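Local coordinates for protein carbonic anhydrase (Trichomonas vaginalis, PDB 6Y04) that probably catalyses the reversible hydration of carbon dioxide to hydrogencarbonate and a proton, using one zinc ion per subunit, as a beta-class carbonic anhydrase, at residues G95-C99 with L167-D171; P162-L166 with T177-Y182. All coordinates share one frame; numbering follows the deposited sequence.

Interaction 1. Residues G95-C99 with L167-D171; sequences GHECC and LIHPD. With ZN (zinc ion), chain C.
Gly95 O accepts the backbone N of Ile168 at 2.9 Å and nearly straight (168° at the hydrogen), a bond between the ends of two parallel strands, 90-96 and 163-168, in the central sheet of a beta-class carbonic anhydrase. Two residues on, Glu97 N gives only a weak bond to Ile168 O, and the strands then part. This is a worked example of a metal site set at the C-terminal end of a parallel strand: His96, the last strand residue, sends NE2 to the zinc ion at 2.0 Å, and Cys99, three residues later in the loop, adds SG at 2.3 Å. Water 1 and Cys37 complete the four ligands. The imidazole of His96 is fixed from several directions. With CG lodged between the backbone N and the carbonyl carbon (chi1 70°), the ring swings toward the metal, while CB stays against Ile168 CG2. Cys99 CB lies over one face of the ring, offset toward its rim, and Pro170 CG meets its edge near ND1. That nitrogen also makes a weak, bent bond to Glu97 O, so the zinc ion holds NE2 while ND1 has this weaker tether. Beyond the ring, Pro170 packs its CG 3.2 Å from Glu97 O, bringing the two loops into contact just after the strands end. On the other side of the sheet from His96, Leu167 turns CD1 and CD2 against Glu97 CG, the two side chains crossing at about a right angle. The extended Glu97 chain carries its carboxylate past Leu167 to His169, whose ring plane is inclined to it by 69°. The imidazole of His169 is itself anchored in its own loop, where Asp171 N donates to ND1 at 3.0 Å, close to the ring plane.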
# COMPACT_ATOMS: atom_id res chain seq x y z
N GLY A 95 0.74 -11.34 -5.49
CA GLY A 95 -0.69 -11.34 -5.72
C GLY A 95 -1.38 -12.44 -4.93
O GLY A 95 -0.72 -13.19 -4.20
N HIS A 96 -2.70 -12.54 -5.07
CA HIS A 96 -3.43 -13.55 -4.32
C HIS A 96 -4.63 -14.05 -5.12
O HIS A 96 -5.19 -13.31 -5.93
CB HIS A 96 -3.84 -13.01 -2.95
CG HIS A 96 -4.90 -11.95 -3.00
ND1 HIS A 96 -6.20 -12.21 -2.63
CD2 HIS A 96 -4.86 -10.66 -3.38
CE1 HIS A 96 -6.92 -11.12 -2.77
NE2 HIS A 96 -6.13 -10.15 -3.24
N GLU A 97 -4.99 -15.31 -4.85
CA GLU A 97 -6.17 -15.96 -5.41
C GLU A 97 -7.41 -15.29 -4.83
O GLU A 97 -7.37 -14.80 -3.71
CB GLU A 97 -6.14 -17.45 -5.08
CG GLU A 97 -4.73 -18.04 -5.07
CD GLU A 97 -4.59 -19.55 -5.05
OE1 GLU A 97 -5.49 -20.24 -5.59
OE2 GLU A 97 -3.57 -20.05 -4.50
N CYS A 98 -8.50 -15.26 -5.62
CA CYS A 98 -9.77 -14.69 -5.20
C CYS A 98 -9.63 -13.18 -4.99
O CYS A 98 -10.22 -12.63 -4.07
CB CYS A 98 -10.31 -15.33 -3.92
SG CYS A 98 -10.40 -17.15 -3.93
N CYS A 99 -8.84 -12.52 -5.86
CA CYS A 99 -8.60 -11.09 -5.72
C CYS A 99 -9.86 -10.37 -6.18
O CYS A 99 -10.51 -10.82 -7.13
CB CYS A 99 -7.41 -10.63 -6.56
SG CYS A 99 -6.92 -8.90 -6.28
N LEU A 167 2.49 -15.79 -5.34
CA LEU A 167 1.05 -15.89 -5.18
C LEU A 167 0.79 -16.44 -3.78
O LEU A 167 1.37 -17.45 -3.38
CB LEU A 167 0.49 -16.79 -6.28
CG LEU A 167 -0.98 -17.17 -6.15
CD1 LEU A 167 -1.88 -16.08 -6.70
CD2 LEU A 167 -1.27 -18.49 -6.86
N ILE A 168 -0.07 -15.73 -3.03
CA ILE A 168 -0.50 -16.19 -1.72
C ILE A 168 -1.98 -16.53 -1.79
O ILE A 168 -2.75 -15.86 -2.48
CB ILE A 168 -0.15 -15.18 -0.60
CG1 ILE A 168 -0.49 -15.73 0.79
CG2 ILE A 168 -0.79 -13.82 -0.84
CD1 ILE A 168 0.05 -14.92 1.94
N HIS A 169 -2.37 -17.58 -1.06
CA HIS A 169 -3.77 -17.92 -0.88
C HIS A 169 -4.31 -17.20 0.35
O HIS A 169 -3.81 -17.38 1.46
CB HIS A 169 -3.96 -19.44 -0.81
CG HIS A 169 -5.40 -19.81 -0.91
ND1 HIS A 169 -6.33 -19.46 0.06
CD2 HIS A 169 -6.09 -20.47 -1.87
CE1 HIS A 169 -7.53 -19.88 -0.29
NE2 HIS A 169 -7.40 -20.51 -1.47
N PRO A 170 -5.39 -16.40 0.21
CA PRO A 170 -5.84 -15.54 1.31
C PRO A 170 -6.46 -16.27 2.51
O PRO A 170 -6.62 -15.67 3.57
CB PRO A 170 -6.82 -14.58 0.62
CG PRO A 170 -7.34 -15.35 -0.57
CD PRO A 170 -6.22 -16.27 -1.00
N ASP A 171 -6.76 -17.56 2.34
CA ASP A 171 -7.34 -18.35 3.42
C ASP A 171 -6.28 -19.17 4.14
O ASP A 171 -6.16 -19.10 5.35
CB ASP A 171 -8.47 -19.25 2.92
CG ASP A 171 -9.70 -18.48 2.49
OD1 ASP A 171 -10.07 -17.52 3.22
OD2 ASP A 171 -10.28 -18.83 1.44
ZN ZN C . -6.84 -8.39 -4.00
O HOH W 1 -8.68 -7.83 -3.49

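Interaction 2. Residues P162-L166 with T177-Y182; sequences PIHGL and TIINGY
Gly165 pairs with strand 175-179 through a classic beta bulge, its one residue facing both Ile178 and Ile179 in an antiparallel hairpin. Its N donates to Ile179 O at 2.9 Å. Its O receives two donors, Ile178 N at 2.7 Å and also Ile179 N. Both reach that oxygen from the same face of the carbonyl plane, and the register shifts by one residue before Leu166 pairs with Thr177. There Leu166 CD2 rests against the CA and OG1 of Thr177. Past the last strand residue, His164 grips the C-terminal tail. With CG beside the backbone N and opposite the carbonyl carbon (chi1 -41°), its ring is brought to the tail, where ND1 accepts Gly181 N from a donor standing 36° out of the ring plane. The imidazole also drives its edge into the ring of Tyr182 in a T-shaped stack, the planes 65° apart. CE1 sits over the centre of the phenol face, 3.4 Å from Tyr182 CZ. Glu90 of the neighbouring strand ties the pair together, OE1 bonding both His164 NE2 and Tyr182 OH, so each ring is fixed by a polar end as well as by the stack. Pro162 CB packs near Tyr182 CD1, with CG close to CD1 and CE1. The tail itself contains an Asx turn, in which Asn180 OD1 accepts Tyr182 N at 3.0 Å, nearly in line with the side-chain C=O.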
# COMPACT_ATOMS: atom_id res chain seq x y z
N PRO A 162 16.75 -7.75 -8.55
CA PRO A 162 15.79 -8.81 -8.87
C PRO A 162 14.34 -8.47 -8.53
O PRO A 162 14.05 -7.85 -7.51
CB PRO A 162 16.27 -10.01 -8.03
CG PRO A 162 17.23 -9.43 -7.01
CD PRO A 162 17.83 -8.21 -7.66
N ILE A 163 13.43 -8.87 -9.43
CA ILE A 163 12.00 -8.73 -9.22
C ILE A 163 11.34 -10.10 -9.30
O ILE A 163 11.30 -10.72 -10.37
CB ILE A 163 11.38 -7.74 -10.22
CG1 ILE A 163 12.14 -6.41 -10.21
CG2 ILE A 163 9.90 -7.55 -9.92
CD1 ILE A 163 12.15 -5.72 -11.54
N HIS A 164 10.80 -10.54 -8.15
CA HIS A 164 10.17 -11.84 -8.01
C HIS A 164 8.65 -11.70 -8.03
O HIS A 164 8.10 -10.65 -7.72
CB HIS A 164 10.61 -12.54 -6.72
CG HIS A 164 12.06 -12.39 -6.41
ND1 HIS A 164 13.01 -13.21 -6.96
CD2 HIS A 164 12.72 -11.52 -5.61
CE1 HIS A 164 14.20 -12.85 -6.52
NE2 HIS A 164 14.05 -11.81 -5.69
N GLY A 165 7.98 -12.81 -8.38
CA GLY A 165 6.54 -12.87 -8.38
C GLY A 165 6.06 -14.03 -7.51
O GLY A 165 6.51 -15.15 -7.69
N LEU A 166 5.16 -13.72 -6.57
CA LEU A 166 4.61 -14.71 -5.66
C LEU A 166 3.09 -14.66 -5.72
O LEU A 166 2.50 -13.63 -6.04
CB LEU A 166 5.10 -14.42 -4.24
CG LEU A 166 6.62 -14.36 -4.05
CD1 LEU A 166 6.96 -14.06 -2.60
CD2 LEU A 166 7.29 -15.65 -4.50
N THR A 177 5.78 -19.68 -5.63
CA THR A 177 6.65 -18.89 -6.49
C THR A 177 6.10 -18.91 -7.91
O THR A 177 5.76 -19.96 -8.44
CB THR A 177 8.08 -19.42 -6.41
OG1 THR A 177 8.46 -19.31 -5.03
CG2 THR A 177 9.08 -18.66 -7.26
N ILE A 178 6.00 -17.72 -8.52
CA ILE A 178 5.55 -17.60 -9.90
C ILE A 178 6.74 -17.23 -10.78
O ILE A 178 7.01 -17.90 -11.77
CB ILE A 178 4.39 -16.59 -10.01
CG1 ILE A 178 3.25 -16.91 -9.03
CG2 ILE A 178 3.90 -16.48 -11.44
CD1 ILE A 178 2.58 -18.25 -9.24
N ILE A 179 7.47 -16.16 -10.39
CA ILE A 179 8.68 -15.77 -11.10
C ILE A 179 9.84 -15.65 -10.12
O ILE A 179 9.72 -14.99 -9.10
CB ILE A 179 8.46 -14.47 -11.91
CG1 ILE A 179 7.48 -14.70 -13.06
CG2 ILE A 179 9.78 -13.92 -12.43
CD1 ILE A 179 7.04 -13.42 -13.77
N ASN A 180 10.96 -16.29 -10.46
CA ASN A 180 12.22 -16.12 -9.75
C ASN A 180 13.07 -15.12 -10.53
O ASN A 180 13.39 -15.35 -11.69
CB ASN A 180 12.94 -17.47 -9.59
CG ASN A 180 14.31 -17.38 -8.94
OD1 ASN A 180 15.09 -16.45 -9.20
ND2 ASN A 180 14.63 -18.35 -8.10
N GLY A 181 13.45 -14.01 -9.88
CA GLY A 181 14.00 -12.87 -10.60
C GLY A 181 15.52 -12.73 -10.53
O GLY A 181 16.03 -11.71 -10.95
N TYR A 182 16.23 -13.77 -10.08
CA TYR A 182 17.65 -13.65 -9.79
C TYR A 182 18.49 -13.53 -11.07
O TYR A 182 18.34 -14.45 -11.87
CB TYR A 182 18.15 -14.76 -8.86
CG TYR A 182 17.72 -14.53 -7.44
CD1 TYR A 182 17.99 -13.33 -6.80
CD2 TYR A 182 17.02 -15.51 -6.74
CE1 TYR A 182 17.56 -13.11 -5.50
CE2 TYR A 182 16.59 -15.30 -5.44
CZ TYR A 182 16.86 -14.10 -4.82
OH TYR A 182 16.42 -13.89 -3.54

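Both contacts use strand 163-168, which lies between strands 90-96 and 175-179: interaction 1 joins its C-terminal end to the former, and interaction 2 joins its earlier part to the latter. Their centres are about 16 Å apart, yet they touch directly. Gly95 N lies 2.9 Å from Leu166 O, a probable hydrogen bond, and Leu167 CB packs 3.9 Å from Ile178 CG1. Interaction 1 supplies two zinc ligands, whereas in interaction 2 the Leu166 side chain is about 13 Å from the metal. The pairing thus runs from the metal-bearing strand end to the hairpin edge, and both contacts also meet the second subunit of the dimer.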